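Gamma-glutamyltransferase 1 Threonine peptidase. MEROPS family T03 (Pseudomonas nitroreducens, PDB 7D9E) transfers gamma-glutamyl groups from peptides such as glutathione to amino acids or to water. Local coordinates at residues P76-R81 and S86-T91. Residues are numbered along the deposited sequence; the frame is centred on the assembly and turned at random.
Sequences PSIVTR and SLVLGT
V79 O accepts two backbone hydrogen bonds, from S86 N at 2.8 Å and L87 N at 3.1 Å. Both donors come from the same face of its carbonyl plane. Two successive residues facing one make a classic beta bulge. S86 OG also sits 3.0 Å from V79 O, a weak interaction at most. The hydroxyl lies between the S86 backbone N and carbonyl carbon (chi1 56°), which turns OG toward the V79 carbonyl.

Past the bulge the pairing is regular and antiparallel. V79 N gives a short bond to L87 O, 2.7 Å. S77 and L89 exchange two backbone hydrogen bonds. V79 and L87 lie side by side, CB to CB 4.0 Å, on the face covered by helix 97-109. On that face L89 CD2 meets S77 CB at 3.9 Å. I78 and V88, a non-hydrogen-bonded pair, occupy the other face, where V88 packs on strands 2-7 and 13-19.

S15 OG bonds to S77 O, tying strand 13-19 to this hairpin. On its other edge strand 84-90 pairs antiparallel with strand 168-173, while I78, V79 and T80 pair with a strand of the neighbouring chain. The hairpin thus carries the Ntn-hydrolase sheet across the subunit interface. The P76 side chain is about 8 Å from that of the probable nucleophile T1. V79 O, opposite the bulge, is gripped by two N-H groups, which should fix the register at the turn end.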
ATOM      1  N   PRO B  76      -2.903  -3.485   4.234  1.00 14.32           N
ATOM      2  CA  PRO B  76      -4.315  -3.230   4.550  1.00 14.33           C
ATOM      3  C   PRO B  76      -4.719  -4.094   5.732  1.00 16.10           C
ATOM      4  O   PRO B  76      -4.437  -5.290   5.765  1.00 16.94           O
ATOM      5  CB  PRO B  76      -5.055  -3.641   3.280  1.00 14.79           C
ATOM      6  CG  PRO B  76      -4.083  -4.582   2.552  1.00 16.38           C
ATOM      7  CD  PRO B  76      -2.722  -4.079   2.898  1.00 16.08           C
ATOM      8  N   SER B  77      -5.348  -3.476   6.724  1.00 15.48           N
ATOM      9  CA  SER B  77      -5.536  -4.119   8.010  1.00 14.99           C
ATOM     10  C   SER B  77      -6.953  -3.946   8.528  1.00 17.36           C
ATOM     11  O   SER B  77      -7.622  -2.939   8.269  1.00 17.29           O
ATOM     12  CB  SER B  77      -4.583  -3.443   9.017  1.00 18.20           C
ATOM     13  OG  SER B  77      -3.210  -3.705   8.715  1.00 17.20           O
ATOM     14  N   ILE B  78      -7.377  -4.940   9.306  1.00 16.93           N
ATOM     15  CA  ILE B  78      -8.653  -4.932  10.010  1.00 17.61           C
ATOM     16  C   ILE B  78      -8.399  -5.456  11.418  1.00 17.99           C
ATOM     17  O   ILE B  78      -7.897  -6.570  11.595  1.00 21.05           O
ATOM     18  CB  ILE B  78      -9.719  -5.798   9.315  1.00 18.66           C
ATOM     19  CG1 ILE B  78      -9.914  -5.336   7.868  1.00 18.91           C
ATOM     20  CG2 ILE B  78     -11.040  -5.762  10.112  1.00 19.82           C
ATOM     21  CD1 ILE B  78     -10.901  -6.220   7.105  1.00 19.64           C
ATOM     22  N   VAL B  79      -8.753  -4.664  12.424  1.00 18.61           N
ATOM     23  CA  VAL B  79      -8.711  -5.123  13.801  1.00 18.48           C
ATOM     24  C   VAL B  79     -10.113  -5.542  14.204  1.00 19.81           C
ATOM     25  O   VAL B  79     -11.096  -4.849  13.895  1.00 20.37           O
ATOM     26  CB  VAL B  79      -8.194  -4.044  14.777  1.00 18.94           C
ATOM     27  CG1 VAL B  79      -7.993  -4.650  16.154  1.00 21.71           C
ATOM     28  CG2 VAL B  79      -6.923  -3.435  14.254  1.00 20.81           C
ATOM     29  N   THR B  80     -10.210  -6.655  14.914  1.00 21.45           N
ATOM     30  CA  THR B  80     -11.467  -7.152  15.448  1.00 21.84           C
ATOM     31  C   THR B  80     -11.332  -7.374  16.948  1.00 22.88           C
ATOM     32  O   THR B  80     -10.228  -7.471  17.494  1.00 24.39           O
ATOM     33  CB  THR B  80     -11.873  -8.463  14.753  1.00 25.91           C
ATOM     34  OG1 THR B  80     -10.987  -9.514  15.151  1.00 29.70           O
ATOM     35  CG2 THR B  80     -11.829  -8.302  13.260  1.00 28.12           C
ATOM     36  N   ARG B  81     -12.485  -7.454  17.612  1.00 24.19           N
ATOM     37  CA  ARG B  81     -12.562  -7.849  19.011  1.00 27.29           C
ATOM     38  C   ARG B  81     -13.874  -8.603  19.168  1.00 31.29           C
ATOM     39  O   ARG B  81     -14.924  -8.100  18.764  1.00 30.00           O
ATOM     40  CB  ARG B  81     -12.515  -6.618  19.921  1.00 30.95           C
ATOM     41  CG  ARG B  81     -12.323  -6.935  21.381  1.00 31.60           C
ATOM     42  CD  ARG B  81     -12.174  -5.674  22.217  1.00 36.68           C
ATOM     43  NE  ARG B  81     -11.964  -6.054  23.603  1.00 39.99           N
ATOM     44  CZ  ARG B  81     -10.777  -6.229  24.176  1.00 36.32           C
ATOM     45  NH1 ARG B  81      -9.658  -6.025  23.508  1.00 36.64           N
ATOM     46  NH2 ARG B  81     -10.718  -6.606  25.447  1.00 41.58           N
ATOM     47  N   SER B  86     -13.577  -3.739  14.727  1.00 21.68           N
ATOM     48  CA  SER B  86     -13.379  -2.587  15.592  1.00 20.70           C
ATOM     49  C   SER B  86     -12.600  -1.470  14.917  1.00 19.65           C
ATOM     50  O   SER B  86     -12.838  -0.307  15.245  1.00 21.16           O
ATOM     51  CB  SER B  86     -12.653  -2.995  16.875  1.00 27.02           C
ATOM     52  OG  SER B  86     -11.428  -3.632  16.589  1.00 31.21           O
ATOM     53  N   LEU B  87     -11.692  -1.776  13.985  1.00 18.40           N
ATOM     54  CA  LEU B  87     -10.914  -0.730  13.337  1.00 17.39           C
ATOM     55  C   LEU B  87     -10.487  -1.215  11.968  1.00 20.52           C
ATOM     56  O   LEU B  87     -10.021  -2.346  11.836  1.00 22.06           O
ATOM     57  CB  LEU B  87      -9.680  -0.381  14.179  1.00 20.02           C
ATOM     58  CG  LEU B  87      -8.871   0.841  13.716  1.00 22.18           C
ATOM     59  CD1 LEU B  87      -9.674   2.113  13.941  1.00 23.30           C
ATOM     60  CD2 LEU B  87      -7.530   0.895  14.445  1.00 21.68           C
ATOM     61  N   VAL B  88     -10.647  -0.368  10.957  1.00 17.77           N
ATOM     62  CA  VAL B  88     -10.225  -0.678   9.595  1.00 17.53           C
ATOM     63  C   VAL B  88      -9.288   0.435   9.179  1.00 18.21           C
ATOM     64  O   VAL B  88      -9.626   1.611   9.346  1.00 17.63           O
ATOM     65  CB  VAL B  88     -11.425  -0.746   8.637  1.00 15.57           C
ATOM     66  CG1 VAL B  88     -10.977  -1.243   7.270  1.00 18.38           C
ATOM     67  CG2 VAL B  88     -12.504  -1.676   9.193  1.00 17.69           C
ATOM     68  N   LEU B  89      -8.101   0.075   8.692  1.00 16.51           N
ATOM     69  CA  LEU B  89      -7.142   1.112   8.363  1.00 14.24           C
ATOM     70  C   LEU B  89      -6.093   0.622   7.378  1.00 14.36           C
ATOM     71  O   LEU B  89      -5.845  -0.571   7.230  1.00 15.88           O
ATOM     72  CB  LEU B  89      -6.461   1.703   9.607  1.00 15.97           C
ATOM     73  CG  LEU B  89      -5.356   0.900  10.303  1.00 15.79           C
ATOM     74  CD1 LEU B  89      -4.663   1.766  11.362  1.00 20.29           C
ATOM     75  CD2 LEU B  89      -5.874  -0.354  10.961  1.00 20.41           C
ATOM     76  N   GLY B  90      -5.469   1.597   6.730  1.00 14.44           N
ATOM     77  CA  GLY B  90      -4.357   1.340   5.832  1.00 14.52           C
ATOM     78  C   GLY B  90      -3.855   2.663   5.312  1.00 14.55           C
ATOM     79  O   GLY B  90      -4.425   3.726   5.599  1.00 14.51           O
ATOM     80  N   THR B  91      -2.779   2.605   4.543  1.00 13.86           N
ATOM     81  CA  THR B  91      -2.120   3.834   4.123  1.00 13.00           C
ATOM     82  C   THR B  91      -1.153   3.547   2.975  1.00 14.37           C
ATOM     83  O   THR B  91      -0.611   2.441   2.877  1.00 14.04           O
ATOM     84  CB  THR B  91      -1.351   4.469   5.298  1.00 13.10           C
ATOM     85  OG1 THR B  91      -0.724   5.683   4.888  1.00 15.35           O
ATOM     86  CG2 THR B  91      -0.280   3.540   5.859  1.00 13.73           C
TER